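Local atomic coordinates of citrate synthase (Pyrobaculum aerophilum, PDB entry 2IBP), a protein that probably catalyses the condensation of oxaloacetate with acetyl-CoA and water to give citrate and CoA, feeding carbon into the tricarboxylic acid cycle. Residues A[62-67]-A[78-83]; A[85-90]-A[150-155]; A[90-95]-A[175-180]; A[157-162]-A[367-372]; A[182-187]-A[203-208]. All coordinates share one frame; numbering follows the deposited sequence.

Interaction 1 (A[62-67]-A[78-83]); sequences YEEVSY and RELEDY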
# COMPACT_ATOMS: atom_id res chain seq x y z
N TYR A 62 4.96 7.56 25.54
CA TYR A 62 5.04 7.25 24.12
C TYR A 62 6.33 7.78 23.52
O TYR A 62 6.92 7.14 22.65
CB TYR A 62 3.85 7.77 23.34
CG TYR A 62 3.88 7.32 21.90
CD1 TYR A 62 3.68 5.99 21.57
CD2 TYR A 62 4.13 8.21 20.88
CE1 TYR A 62 3.69 5.57 20.24
CE2 TYR A 62 4.10 7.81 19.56
CZ TYR A 62 3.88 6.49 19.24
OH TYR A 62 3.89 6.13 17.91
N GLU A 63 6.81 8.92 24.00
CA GLU A 63 8.08 9.43 23.48
C GLU A 63 9.18 8.41 23.70
O GLU A 63 9.91 8.06 22.78
CB GLU A 63 8.48 10.75 24.15
CG GLU A 63 7.58 11.95 23.80
CD GLU A 63 6.35 12.10 24.70
OE1 GLU A 63 5.87 11.11 25.28
OE2 GLU A 63 5.84 13.25 24.78
N GLU A 64 9.28 7.88 24.91
CA GLU A 64 10.33 6.91 25.21
C GLU A 64 10.12 5.57 24.53
O GLU A 64 11.06 4.95 24.04
CB GLU A 64 10.48 6.74 26.72
CG GLU A 64 11.67 5.93 27.14
CD GLU A 64 11.78 5.81 28.64
OE1 GLU A 64 10.90 5.15 29.25
OE2 GLU A 64 12.78 6.33 29.20
N VAL A 65 8.88 5.10 24.50
CA VAL A 65 8.57 3.83 23.86
C VAL A 65 8.80 3.93 22.36
O VAL A 65 9.28 2.97 21.75
CB VAL A 65 7.13 3.39 24.18
CG1 VAL A 65 6.68 2.28 23.24
CG2 VAL A 65 7.04 2.98 25.64
N SER A 66 8.46 5.06 21.75
CA SER A 66 8.67 5.22 20.32
C SER A 66 10.17 5.20 20.02
O SER A 66 10.62 4.60 19.04
CB SER A 66 7.97 6.47 19.76
OG SER A 66 8.47 7.69 20.28
N TYR A 67 10.96 5.84 20.90
CA TYR A 67 12.41 5.81 20.74
C TYR A 67 12.87 4.35 20.76
O TYR A 67 13.65 3.92 19.93
CB TYR A 67 13.11 6.58 21.86
CG TYR A 67 14.62 6.68 21.70
CD1 TYR A 67 15.20 7.84 21.21
CD2 TYR A 67 15.43 5.59 21.95
CE1 TYR A 67 16.57 7.93 20.99
CE2 TYR A 67 16.81 5.67 21.74
CZ TYR A 67 17.36 6.84 21.27
OH TYR A 67 18.73 6.92 21.09
N ARG A 78 20.17 12.23 27.74
CA ARG A 78 20.48 13.16 26.68
C ARG A 78 19.78 12.80 25.38
O ARG A 78 19.24 13.66 24.69
CB ARG A 78 21.99 13.28 26.47
CG ARG A 78 22.38 14.24 25.35
CD ARG A 78 23.77 14.84 25.57
NE ARG A 78 24.83 13.84 25.73
CZ ARG A 78 25.61 13.39 24.74
NH1 ARG A 78 25.44 13.82 23.49
NH2 ARG A 78 26.55 12.49 25.01
N GLU A 79 19.80 11.52 25.05
CA GLU A 79 19.17 11.03 23.82
C GLU A 79 17.68 11.30 23.83
O GLU A 79 17.12 11.75 22.82
CB GLU A 79 19.41 9.54 23.67
CG GLU A 79 20.83 9.24 23.21
CD GLU A 79 21.15 7.77 23.25
OE1 GLU A 79 20.50 7.03 24.01
OE2 GLU A 79 22.11 7.37 22.55
N LEU A 80 17.06 11.10 24.98
CA LEU A 80 15.61 11.30 25.07
C LEU A 80 15.28 12.78 24.95
O LEU A 80 14.38 13.15 24.20
CB LEU A 80 15.05 10.71 26.35
CG LEU A 80 13.53 10.77 26.46
CD1 LEU A 80 12.89 10.09 25.23
CD2 LEU A 80 13.05 10.15 27.75
N GLU A 81 16.03 13.63 25.65
CA GLU A 81 15.83 15.07 25.56
C GLU A 81 15.96 15.55 24.11
O GLU A 81 15.12 16.30 23.61
CB GLU A 81 16.84 15.81 26.45
CG GLU A 81 16.55 15.68 27.92
CD GLU A 81 17.65 16.26 28.80
OE1 GLU A 81 18.74 16.60 28.27
OE2 GLU A 81 17.45 16.33 30.03
N ASP A 82 17.03 15.12 23.44
CA ASP A 82 17.26 15.52 22.05
C ASP A 82 16.15 15.01 21.12
O ASP A 82 15.69 15.72 20.24
CB ASP A 82 18.62 15.05 21.56
CG ASP A 82 19.77 15.74 22.29
OD1 ASP A 82 19.52 16.75 22.98
OD2 ASP A 82 20.92 15.28 22.13
N TYR A 83 15.75 13.76 21.33
CA TYR A 83 14.67 13.14 20.54
C TYR A 83 13.36 13.90 20.72
O TYR A 83 12.65 14.22 19.74
CB TYR A 83 14.52 11.69 20.99
CG TYR A 83 13.38 10.94 20.34
CD1 TYR A 83 13.51 10.42 19.06
CD2 TYR A 83 12.26 10.58 21.07
CE1 TYR A 83 12.47 9.69 18.48
CE2 TYR A 83 11.22 9.86 20.51
CZ TYR A 83 11.34 9.41 19.22
OH TYR A 83 10.33 8.63 18.66
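Tyr67 meets Tyr83 edge to face: the rim atom CD1 of Tyr67 lies over one face of the Tyr83 ring, 3.7 Å from its CG, and the two planes stand at 84°. The CB of Tyr67 rests over the same ring in a CH-pi contact. Beyond the ring, the hydroxyl of Tyr83 donates to Ser66, OH to OG 2.6 Å, with OG in the plane of the ring. That OG takes the crowded position between backbone N and carbonyl carbon (chi1 64°), close to the carbonyl oxygens of Tyr62 and Glu63. A phenylalanine in place of Tyr83 would probably keep the aromatic pair but leave Ser66 OG without its donor. Farther out, Leu80 CD1 packs 4.1 Å from Glu64 CA, while the Glu64 carboxylate is held by Arg409 and Tyr403 of the second subunit. Helices 62-71 and 77-90, consecutive in the chain, cross here with their segment axes at 107°, and Tyr83 also touches helix 141-169 while Ser66 touches helix 363-382.

Interaction 2 (A[85-90]-A[150-155]); sequences NRMKKY and IAEKLV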
# COMPACT_ATOMS: atom_id res chain seq x y z
N ASN A 85 12.94 16.93 21.61
CA ASN A 85 13.04 18.22 20.94
C ASN A 85 12.92 18.13 19.43
O ASN A 85 12.30 18.97 18.81
CB ASN A 85 14.33 18.91 21.32
CG ASN A 85 14.23 19.64 22.64
OD1 ASN A 85 13.15 20.05 23.06
ND2 ASN A 85 15.38 19.88 23.27
N ARG A 86 13.49 17.09 18.83
CA ARG A 86 13.38 16.91 17.39
C ARG A 86 11.93 16.64 17.03
O ARG A 86 11.38 17.25 16.12
CB ARG A 86 14.25 15.75 16.89
CG ARG A 86 15.75 16.01 16.97
CD ARG A 86 16.53 14.95 16.19
NE ARG A 86 16.30 13.58 16.64
CZ ARG A 86 17.01 12.96 17.58
NH1 ARG A 86 17.93 13.64 18.27
NH2 ARG A 86 16.73 11.71 17.89
N MET A 87 11.29 15.77 17.81
CA MET A 87 9.89 15.42 17.55
C MET A 87 9.02 16.67 17.65
O MET A 87 8.18 16.91 16.81
CB MET A 87 9.42 14.32 18.52
CG MET A 87 10.25 13.05 18.42
SD MET A 87 9.91 12.21 16.88
CE MET A 87 8.41 11.42 17.48
N LYS A 88 9.27 17.51 18.65
CA LYS A 88 8.49 18.74 18.79
C LYS A 88 8.64 19.63 17.57
O LYS A 88 7.66 20.24 17.12
CB LYS A 88 8.88 19.47 20.07
CG LYS A 88 8.30 18.84 21.29
CD LYS A 88 8.83 19.45 22.56
CE LYS A 88 8.10 18.90 23.75
NZ LYS A 88 8.56 19.52 25.01
N LYS A 89 9.86 19.76 17.06
CA LYS A 89 10.14 20.56 15.88
C LYS A 89 9.44 19.97 14.65
O LYS A 89 8.98 20.70 13.78
CB LYS A 89 11.65 20.59 15.61
CG LYS A 89 12.06 21.47 14.44
CD LYS A 89 13.57 21.46 14.23
CE LYS A 89 14.07 20.08 13.80
NZ LYS A 89 15.53 20.07 13.47
N TYR A 90 9.34 18.65 14.61
CA TYR A 90 8.74 17.99 13.46
C TYR A 90 7.22 17.97 13.45
O TYR A 90 6.63 17.65 12.42
CB TYR A 90 9.19 16.54 13.37
CG TYR A 90 10.67 16.33 13.23
CD1 TYR A 90 11.44 17.20 12.48
CD2 TYR A 90 11.25 15.17 13.70
CE1 TYR A 90 12.80 16.98 12.34
CE2 TYR A 90 12.58 14.92 13.53
CZ TYR A 90 13.35 15.82 12.85
OH TYR A 90 14.69 15.57 12.72
N ILE A 150 13.48 10.73 8.95
CA ILE A 150 12.17 10.65 8.31
C ILE A 150 11.19 9.85 9.16
O ILE A 150 10.01 10.22 9.30
CB ILE A 150 12.27 10.07 6.89
CG1 ILE A 150 13.10 11.03 6.02
CG2 ILE A 150 10.88 9.83 6.29
CD1 ILE A 150 13.70 10.42 4.76
N ALA A 151 11.67 8.74 9.70
CA ALA A 151 10.86 7.90 10.59
C ALA A 151 10.37 8.73 11.79
O ALA A 151 9.18 8.71 12.13
CB ALA A 151 11.63 6.67 11.05
N GLU A 152 11.26 9.51 12.39
CA GLU A 152 10.87 10.39 13.50
C GLU A 152 9.80 11.41 13.07
O GLU A 152 8.83 11.64 13.78
CB GLU A 152 12.09 11.13 14.06
CG GLU A 152 13.05 10.24 14.75
CD GLU A 152 14.21 10.99 15.39
OE1 GLU A 152 14.28 12.24 15.27
OE2 GLU A 152 15.02 10.31 16.05
N LYS A 153 9.95 11.97 11.88
CA LYS A 153 9.01 12.95 11.39
C LYS A 153 7.64 12.33 11.24
O LYS A 153 6.64 12.95 11.56
CB LYS A 153 9.45 13.52 10.06
CG LYS A 153 10.62 14.46 10.16
CD LYS A 153 11.06 14.85 8.79
CE LYS A 153 12.25 15.74 8.81
NZ LYS A 153 12.66 15.97 7.39
N LEU A 154 7.59 11.12 10.69
CA LEU A 154 6.29 10.44 10.52
C LEU A 154 5.58 10.20 11.87
O LEU A 154 4.37 10.39 12.00
CB LEU A 154 6.52 9.13 9.77
CG LEU A 154 6.65 9.35 8.26
CD1 LEU A 154 7.43 8.26 7.55
CD2 LEU A 154 5.28 9.54 7.59
N VAL A 155 6.34 9.79 12.86
CA VAL A 155 5.78 9.55 14.19
C VAL A 155 5.30 10.89 14.78
O VAL A 155 4.23 10.99 15.37
CB VAL A 155 6.83 8.89 15.08
CG1 VAL A 155 6.32 8.79 16.53
CG2 VAL A 155 7.20 7.52 14.52
O HOH W 1 15.84 13.20 13.49
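A buried helix-helix crossing in the all-alpha citrate synthase fold brings helix 77-90 against helix 141-169, the short segment axes 8.7 Å apart at closest approach, with a salt bridge at its edge. Arg86 grips the Glu152 carboxylate side-on, NE to OE1 2.8 Å and NH2 to OE2 2.9 Å; each oxygen offers its syn lone pair, and the two flat groups are nearly coplanar. Glu152 OE2 has a further partner in Tyr71, and OE1 accepts from a water that also bonds Tyr90 OH. An alanine in place of Arg86 would probably leave the buried carboxylate without its balancing charge and freer to turn. Tyr90 presents one face to Lys153, whose CG sits over the ring centre at 3.6 Å in a CH-pi contact, while Lys153 NZ pairs with Asp124 and Asp126. The bend at chi2 (-71°) sets Met87 SD 3.3 Å from Glu152 O, and a second bend at chi3 turns CE onto Val155, 3.5 Å from CG1, a tight contact.

Interaction 3 (A[90-95]-A[175-180]); sequences YRELHP and VRPRDD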
# COMPACT_ATOMS: atom_id res chain seq x y z
N TYR A 90 9.34 18.65 14.61
CA TYR A 90 8.74 17.99 13.46
C TYR A 90 7.22 17.97 13.45
O TYR A 90 6.63 17.65 12.42
CB TYR A 90 9.19 16.54 13.37
CG TYR A 90 10.67 16.33 13.23
CD1 TYR A 90 11.44 17.20 12.48
CD2 TYR A 90 11.25 15.17 13.70
CE1 TYR A 90 12.80 16.98 12.34
CE2 TYR A 90 12.58 14.92 13.53
CZ TYR A 90 13.35 15.82 12.85
OH TYR A 90 14.69 15.57 12.72
N ARG A 91 6.58 18.29 14.56
CA ARG A 91 5.12 18.19 14.62
C ARG A 91 4.38 18.98 13.56
O ARG A 91 3.34 18.54 13.07
CB ARG A 91 4.60 18.64 15.99
CG ARG A 91 5.00 17.75 17.10
CD ARG A 91 4.52 18.35 18.40
NE ARG A 91 4.89 17.52 19.53
CZ ARG A 91 4.74 17.89 20.80
NH1 ARG A 91 4.32 19.11 21.09
NH2 ARG A 91 5.07 17.06 21.76
N GLU A 92 4.84 20.18 13.26
CA GLU A 92 4.13 21.04 12.32
C GLU A 92 4.22 20.50 10.91
O GLU A 92 5.22 19.87 10.55
CB GLU A 92 4.65 22.47 12.37
CG GLU A 92 3.89 23.47 11.52
CD GLU A 92 2.41 23.57 11.85
OE1 GLU A 92 2.02 24.52 12.57
OE2 GLU A 92 1.63 22.68 11.44
N LEU A 93 3.15 20.69 10.15
CA LEU A 93 3.09 20.20 8.79
C LEU A 93 3.45 21.31 7.81
O LEU A 93 3.31 22.50 8.10
CB LEU A 93 1.67 19.69 8.49
CG LEU A 93 1.16 18.63 9.45
CD1 LEU A 93 -0.33 18.32 9.16
CD2 LEU A 93 2.04 17.38 9.39
N HIS A 94 3.87 20.87 6.63
CA HIS A 94 4.17 21.77 5.52
C HIS A 94 2.86 22.42 5.06
O HIS A 94 1.79 21.78 5.08
CB HIS A 94 4.75 20.95 4.36
CG HIS A 94 5.28 21.77 3.23
ND1 HIS A 94 4.47 22.36 2.29
CD2 HIS A 94 6.56 22.06 2.87
CE1 HIS A 94 5.22 23.02 1.42
NE2 HIS A 94 6.49 22.86 1.75
N PRO A 95 2.90 23.70 4.69
CA PRO A 95 1.65 24.33 4.26
C PRO A 95 0.88 23.56 3.18
O PRO A 95 -0.34 23.56 3.19
CB PRO A 95 2.12 25.70 3.75
CG PRO A 95 3.33 25.99 4.53
CD PRO A 95 4.01 24.67 4.72
N VAL A 175 -5.55 24.21 15.37
CA VAL A 175 -4.81 24.53 16.59
C VAL A 175 -3.44 23.94 16.36
O VAL A 175 -3.24 22.72 16.34
CB VAL A 175 -5.48 24.00 17.85
CG1 VAL A 175 -4.60 24.25 19.07
CG2 VAL A 175 -6.85 24.66 18.04
N ARG A 176 -2.47 24.82 16.20
CA ARG A 176 -1.13 24.37 15.90
C ARG A 176 -0.45 23.77 17.12
O ARG A 176 -0.86 24.01 18.26
CB ARG A 176 -0.32 25.47 15.23
CG ARG A 176 -0.93 25.86 13.89
CD ARG A 176 -0.12 26.85 13.10
NE ARG A 176 -0.81 27.22 11.87
CZ ARG A 176 -0.75 26.53 10.73
NH1 ARG A 176 0.00 25.44 10.64
NH2 ARG A 176 -1.43 26.94 9.67
N PRO A 177 0.57 22.92 16.88
CA PRO A 177 1.21 22.23 17.98
C PRO A 177 1.87 23.13 19.00
O PRO A 177 2.53 24.11 18.64
CB PRO A 177 2.28 21.38 17.31
CG PRO A 177 1.92 21.33 15.87
CD PRO A 177 1.16 22.56 15.57
N ARG A 178 1.64 22.81 20.27
CA ARG A 178 2.29 23.51 21.38
C ARG A 178 3.57 22.80 21.77
O ARG A 178 3.59 21.64 22.23
CB ARG A 178 1.36 23.67 22.57
CG ARG A 178 0.62 24.99 22.59
CD ARG A 178 -0.30 25.07 23.76
NE ARG A 178 0.41 25.00 25.03
CZ ARG A 178 -0.21 24.98 26.21
NH1 ARG A 178 -1.54 25.00 26.27
NH2 ARG A 178 0.49 24.90 27.32
N ASP A 179 4.64 23.55 21.65
CA ASP A 179 5.96 23.06 21.91
C ASP A 179 6.18 22.63 23.36
O ASP A 179 7.03 21.79 23.64
CB ASP A 179 6.91 24.21 21.57
CG ASP A 179 8.12 23.76 20.86
OD1 ASP A 179 8.01 22.81 20.06
OD2 ASP A 179 9.13 24.49 20.95
N ASP A 180 5.39 23.18 24.28
CA ASP A 180 5.55 22.87 25.70
C ASP A 180 4.76 21.66 26.17
O ASP A 180 4.80 21.29 27.36
CB ASP A 180 5.20 24.07 26.57
CG ASP A 180 3.76 24.51 26.42
OD1 ASP A 180 3.23 24.51 25.30
OD2 ASP A 180 3.17 24.92 27.44
O HOH W 2 5.77 21.22 18.95
O HOH W 3 1.64 24.79 8.12
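This is a surface contact between two loops, one joining helix 77-90 to helix 95-103, the other leading from helix 141-169 to helix 183-192. Its most apolar part is the ring of Pro177 laid against Arg91, with Pro177 CG 3.8 Å from Arg91 CB. Extended from CG to NE, the Arg91 chain carries its guanidinium past Pro177 to the backbone of Arg178. There NH1 comes within 2.9 Å of Arg178 O, near the guanidinium plane, NH2 bonds Leu181 O, and a water that donates to Asp179 OD1 accepts a weak bond from NH1. Arg176 NH1 donates to Glu92 OE1 at 2.9 Å in a salt bridge, seen in one of the two conformers modelled for Arg176 and so less certain than the rest. The oxygen is met from above the carboxylate plane, 57° out of it. The other oxygen, OE2, accepts from Leu93 N through its anti lone pair at 2.8 Å and from Tyr164 OH, which probably fixes the carboxylate's rotation. Arg178 grips Asp180 side-on within its own loop. The contact thus ties together two interhelical connections at the surface of the mainly helical citrate synthase fold.

Interaction 4 (A[157-162]-A[367-372]); sequences KMPTIV and FAMSRV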
# COMPACT_ATOMS: atom_id res chain seq x y z
N LYS A 157 4.41 13.72 13.21
CA LYS A 157 3.42 14.44 12.44
C LYS A 157 2.04 13.81 12.45
O LYS A 157 1.05 14.51 12.22
CB LYS A 157 3.90 14.60 11.00
CG LYS A 157 5.13 15.47 10.90
CD LYS A 157 5.74 15.43 9.53
CE LYS A 157 7.04 16.22 9.53
NZ LYS A 157 6.82 17.68 9.65
N MET A 158 1.96 12.50 12.67
CA MET A 158 0.66 11.84 12.55
C MET A 158 -0.44 12.52 13.38
O MET A 158 -1.52 12.78 12.86
CB MET A 158 0.76 10.36 12.85
CG MET A 158 -0.36 9.55 12.26
SD MET A 158 -0.29 9.51 10.45
CE MET A 158 1.22 8.65 10.17
N PRO A 159 -0.17 12.85 14.65
CA PRO A 159 -1.25 13.49 15.42
C PRO A 159 -1.67 14.84 14.87
O PRO A 159 -2.82 15.24 15.01
CB PRO A 159 -0.64 13.65 16.82
CG PRO A 159 0.45 12.62 16.87
CD PRO A 159 1.02 12.63 15.49
N THR A 160 -0.74 15.56 14.26
CA THR A 160 -1.06 16.86 13.70
C THR A 160 -2.03 16.69 12.53
O THR A 160 -2.99 17.45 12.37
CB THR A 160 0.22 17.59 13.26
OG1 THR A 160 1.20 17.47 14.30
CG2 THR A 160 -0.07 19.06 12.99
N ILE A 161 -1.74 15.71 11.69
CA ILE A 161 -2.59 15.43 10.55
C ILE A 161 -4.01 15.11 11.03
O ILE A 161 -4.99 15.68 10.55
CB ILE A 161 -2.04 14.26 9.73
CG1 ILE A 161 -0.71 14.64 9.08
CG2 ILE A 161 -3.05 13.87 8.63
CD1 ILE A 161 -0.07 13.50 8.32
N VAL A 162 -4.11 14.20 11.99
CA VAL A 162 -5.40 13.80 12.54
C VAL A 162 -6.16 14.99 13.12
O VAL A 162 -7.33 15.21 12.81
CB VAL A 162 -5.21 12.69 13.58
CG1 VAL A 162 -6.54 12.35 14.28
CG2 VAL A 162 -4.58 11.45 12.93
N PHE A 367 -5.27 5.00 16.21
CA PHE A 367 -4.49 3.76 16.11
C PHE A 367 -3.25 4.00 15.20
O PHE A 367 -2.14 3.57 15.52
CB PHE A 367 -5.35 2.63 15.55
CG PHE A 367 -4.64 1.32 15.45
CD1 PHE A 367 -4.69 0.40 16.48
CD2 PHE A 367 -3.91 1.00 14.32
CE1 PHE A 367 -4.03 -0.83 16.36
CE2 PHE A 367 -3.28 -0.22 14.19
CZ PHE A 367 -3.36 -1.14 15.20
N ALA A 368 -3.45 4.66 14.06
CA ALA A 368 -2.35 5.02 13.16
C ALA A 368 -1.30 5.89 13.87
O ALA A 368 -0.09 5.75 13.65
CB ALA A 368 -2.90 5.77 11.91
N MET A 369 -1.76 6.84 14.69
CA MET A 369 -0.84 7.67 15.48
C MET A 369 0.04 6.82 16.38
O MET A 369 1.20 7.16 16.62
CB MET A 369 -1.61 8.67 16.34
CG MET A 369 -2.17 9.80 15.53
SD MET A 369 -3.51 10.64 16.40
CE MET A 369 -2.86 10.70 18.07
N SER A 370 -0.50 5.73 16.89
CA SER A 370 0.26 4.83 17.71
C SER A 370 1.21 3.95 16.87
O SER A 370 2.43 3.92 17.07
CB SER A 370 -0.67 3.90 18.48
OG SER A 370 0.08 2.95 19.19
N ARG A 371 0.60 3.25 15.92
CA ARG A 371 1.27 2.23 15.14
C ARG A 371 2.30 2.72 14.14
O ARG A 371 3.15 1.96 13.71
CB ARG A 371 0.23 1.38 14.43
CG ARG A 371 0.78 0.21 13.64
CD ARG A 371 1.59 -0.78 14.46
NE ARG A 371 0.85 -1.19 15.67
CZ ARG A 371 0.00 -2.22 15.72
NH1 ARG A 371 -0.11 -3.07 14.71
NH2 ARG A 371 -0.69 -2.46 16.82
N VAL A 372 2.26 4.01 13.83
CA VAL A 372 3.19 4.55 12.85
C VAL A 372 4.64 4.25 13.26
O VAL A 372 5.48 3.95 12.41
CB VAL A 372 2.97 6.04 12.60
CG1 VAL A 372 3.07 6.82 13.89
CG2 VAL A 372 3.95 6.55 11.53
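Apolar contacts between buried side chains carry this pairing, and Met369 has the largest part in it. Its CG, anti to the carbonyl carbon (chi1 -75°), lies 3.7 Å from Met158 CG, and the two methionine chains cross at an oblique angle. Farther out, Met369 SD touches Val162 CG2 at 3.7 Å. A bend at chi3 (41°) then sets Met369 CE against the ring of Pro159, 3.9 Å from CB and only slightly farther from CG. Phe187 of helix 183-192 packs on Pro159, Val162 and Met369. Met158 reaches the other way: bent at chi2 and chi3, it places CE 3.7 Å from Val372 CG2, the two side chains passing with opposite headings. The helices run almost antiparallel, the segment axes at 167° and 8.9 Å apart at closest approach, so that long helices 141-169 and 363-382 form an antiparallel pair in the interior of the all-alpha citrate synthase fold. The centre of the contact is about 9 Å from the centre of the chain. The backbone also enters the contact. Pro159 has no N-H to give to the turn before, and helix 141-169 is kinked where the nitrogens of Pro159 and Thr160 lack that bond; Pro159 N lies 3.8 Å from Met369 CG. Ala368 contributes its carbonyl oxygen, 4.1 Å from Met158 CG. Among the polar groups nearby, Ser370 OG bonds Leu208 O and Thr160 OG1 bonds Arg91 O.

Interaction 5 (A[182-187]-A[203-208]); sequences GHAANF and GIDLYL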
# COMPACT_ATOMS: atom_id res chain seq x y z
N GLY A 182 3.58 17.53 25.79
CA GLY A 182 4.01 16.21 25.37
C GLY A 182 3.22 15.74 24.16
O GLY A 182 2.23 16.34 23.77
N HIS A 183 3.63 14.62 23.60
CA HIS A 183 3.04 14.11 22.36
C HIS A 183 1.54 13.87 22.48
O HIS A 183 0.73 14.41 21.68
CB HIS A 183 3.77 12.83 21.98
CG HIS A 183 3.49 12.36 20.60
ND1 HIS A 183 4.19 12.83 19.50
CD2 HIS A 183 2.72 11.34 20.14
CE1 HIS A 183 3.77 12.20 18.42
NE2 HIS A 183 2.90 11.27 18.78
N ALA A 184 1.15 13.11 23.51
CA ALA A 184 -0.26 12.78 23.76
C ALA A 184 -1.05 14.02 24.18
O ALA A 184 -2.14 14.30 23.67
CB ALA A 184 -0.35 11.71 24.82
N ALA A 185 -0.52 14.79 25.13
CA ALA A 185 -1.22 16.01 25.57
C ALA A 185 -1.42 16.98 24.43
O ALA A 185 -2.49 17.58 24.27
CB ALA A 185 -0.46 16.69 26.71
N ASN A 186 -0.39 17.15 23.62
CA ASN A 186 -0.49 18.06 22.53
C ASN A 186 -1.57 17.63 21.54
O ASN A 186 -2.27 18.46 20.96
CB ASN A 186 0.82 18.17 21.80
CG ASN A 186 0.74 19.15 20.68
OD1 ASN A 186 0.54 20.34 20.91
ND2 ASN A 186 0.85 18.66 19.44
N PHE A 187 -1.69 16.33 21.33
CA PHE A 187 -2.74 15.86 20.42
C PHE A 187 -4.11 16.31 20.91
O PHE A 187 -4.91 16.86 20.16
CB PHE A 187 -2.72 14.35 20.29
CG PHE A 187 -3.92 13.80 19.57
CD1 PHE A 187 -4.13 14.09 18.24
CD2 PHE A 187 -4.85 13.03 20.25
CE1 PHE A 187 -5.25 13.62 17.59
CE2 PHE A 187 -5.96 12.53 19.59
CZ PHE A 187 -6.16 12.84 18.26
N GLY A 203 -4.40 8.77 29.25
CA GLY A 203 -5.13 7.80 28.46
C GLY A 203 -4.63 7.74 27.03
O GLY A 203 -4.40 6.66 26.50
N ILE A 204 -4.42 8.90 26.43
CA ILE A 204 -3.91 8.94 25.06
C ILE A 204 -2.49 8.38 25.04
O ILE A 204 -2.16 7.52 24.21
CB ILE A 204 -3.96 10.36 24.45
CG1 ILE A 204 -5.42 10.82 24.32
CG2 ILE A 204 -3.26 10.39 23.07
CD1 ILE A 204 -6.29 9.93 23.42
N ASP A 205 -1.64 8.81 25.96
CA ASP A 205 -0.26 8.32 26.00
C ASP A 205 -0.25 6.79 26.16
O ASP A 205 0.48 6.09 25.46
CB ASP A 205 0.49 8.94 27.17
CG ASP A 205 2.00 8.81 27.04
OD1 ASP A 205 2.52 9.00 25.92
OD2 ASP A 205 2.68 8.64 28.07
N LEU A 206 -1.07 6.29 27.08
CA LEU A 206 -1.14 4.86 27.32
C LEU A 206 -1.61 4.14 26.06
O LEU A 206 -1.02 3.14 25.66
CB LEU A 206 -2.10 4.55 28.47
CG LEU A 206 -2.19 3.09 28.87
CD1 LEU A 206 -0.81 2.53 29.27
CD2 LEU A 206 -3.21 2.97 30.03
N TYR A 207 -2.66 4.65 25.44
CA TYR A 207 -3.17 4.02 24.23
C TYR A 207 -2.06 3.96 23.17
O TYR A 207 -1.87 2.93 22.52
CB TYR A 207 -4.36 4.80 23.68
CG TYR A 207 -4.91 4.18 22.42
CD1 TYR A 207 -5.96 3.26 22.47
CD2 TYR A 207 -4.33 4.45 21.19
CE1 TYR A 207 -6.42 2.66 21.32
CE2 TYR A 207 -4.79 3.85 20.05
CZ TYR A 207 -5.82 2.96 20.12
OH TYR A 207 -6.25 2.35 18.98
N LEU A 208 -1.32 5.05 23.04
CA LEU A 208 -0.27 5.11 22.04
C LEU A 208 0.81 4.07 22.34
O LEU A 208 1.32 3.41 21.45
CB LEU A 208 0.32 6.51 21.92
CG LEU A 208 -0.58 7.62 21.41
CD1 LEU A 208 0.15 8.94 21.44
CD2 LEU A 208 -1.13 7.36 20.02
O HOH W 4 3.07 11.74 25.26
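Ala184 points its methyl group toward segment 203-208 of helix 198-210, and its small size is consistent with the close approach of the two backbones: the CA atoms of Ala184 and Asp205 are 5.0 Å apart. The CB of Ala184 lies 3.4 Å from Asp205 N and 3.6 Å from Ile204 CG2. Ile204 holds that CG2 anti to its backbone N, which directs the branch between Ala184 and Phe187. Phe187 crosses Ile204 at about a right angle, its CD2 4.2 Å from the same methyl. At the other end of the contact, His183 and Leu208 also cross at about a right angle; here Leu208 CD1 comes in the plane of the imidazole, at its edge, 3.7 Å from CD2. No direct hydrogen bond joins the two segments. Instead a water accepts from Ala184 N, in the first turn of helix 183-192, and donates to Asp205 OD1, each at 2.9 Å. The same OD1 accepts from Tyr62 N, so this oxygen serves two donors. The short segment axes make 122° and approach to 8.4 Å. Around this crossing, the ring of His183 meets that of Tyr62 on helix 62-71, Phe187 rests on helices 141-169 and 363-382, and Leu206 packs on helix 297-313.

The five contacts illustrate how a mainly helical enzyme is knit together by helices that serve in more than one interface. Helix 77-90 is common to interactions 1 and 2, and helix 141-169 to interactions 2 and 4; interactions 2 and 3 share Tyr90. The centres of interactions 2 and 3 are about 10 Å apart, those of 4 and 5 about 11 Å. Interaction 1 reaches two others: Tyr62 OH probably bonds Ser370 O of interaction 4 at 2.8 Å, and a probable hydrogen bond joins Glu63 OE2 to His183 N of interaction 5 at 2.9 Å. A probable hydrogen bond from Arg178 N to Asn186 OD1, 2.8 Å, joins interactions 3 and 5. All five lie away from the predicted catalytic residues His289 and Asp346.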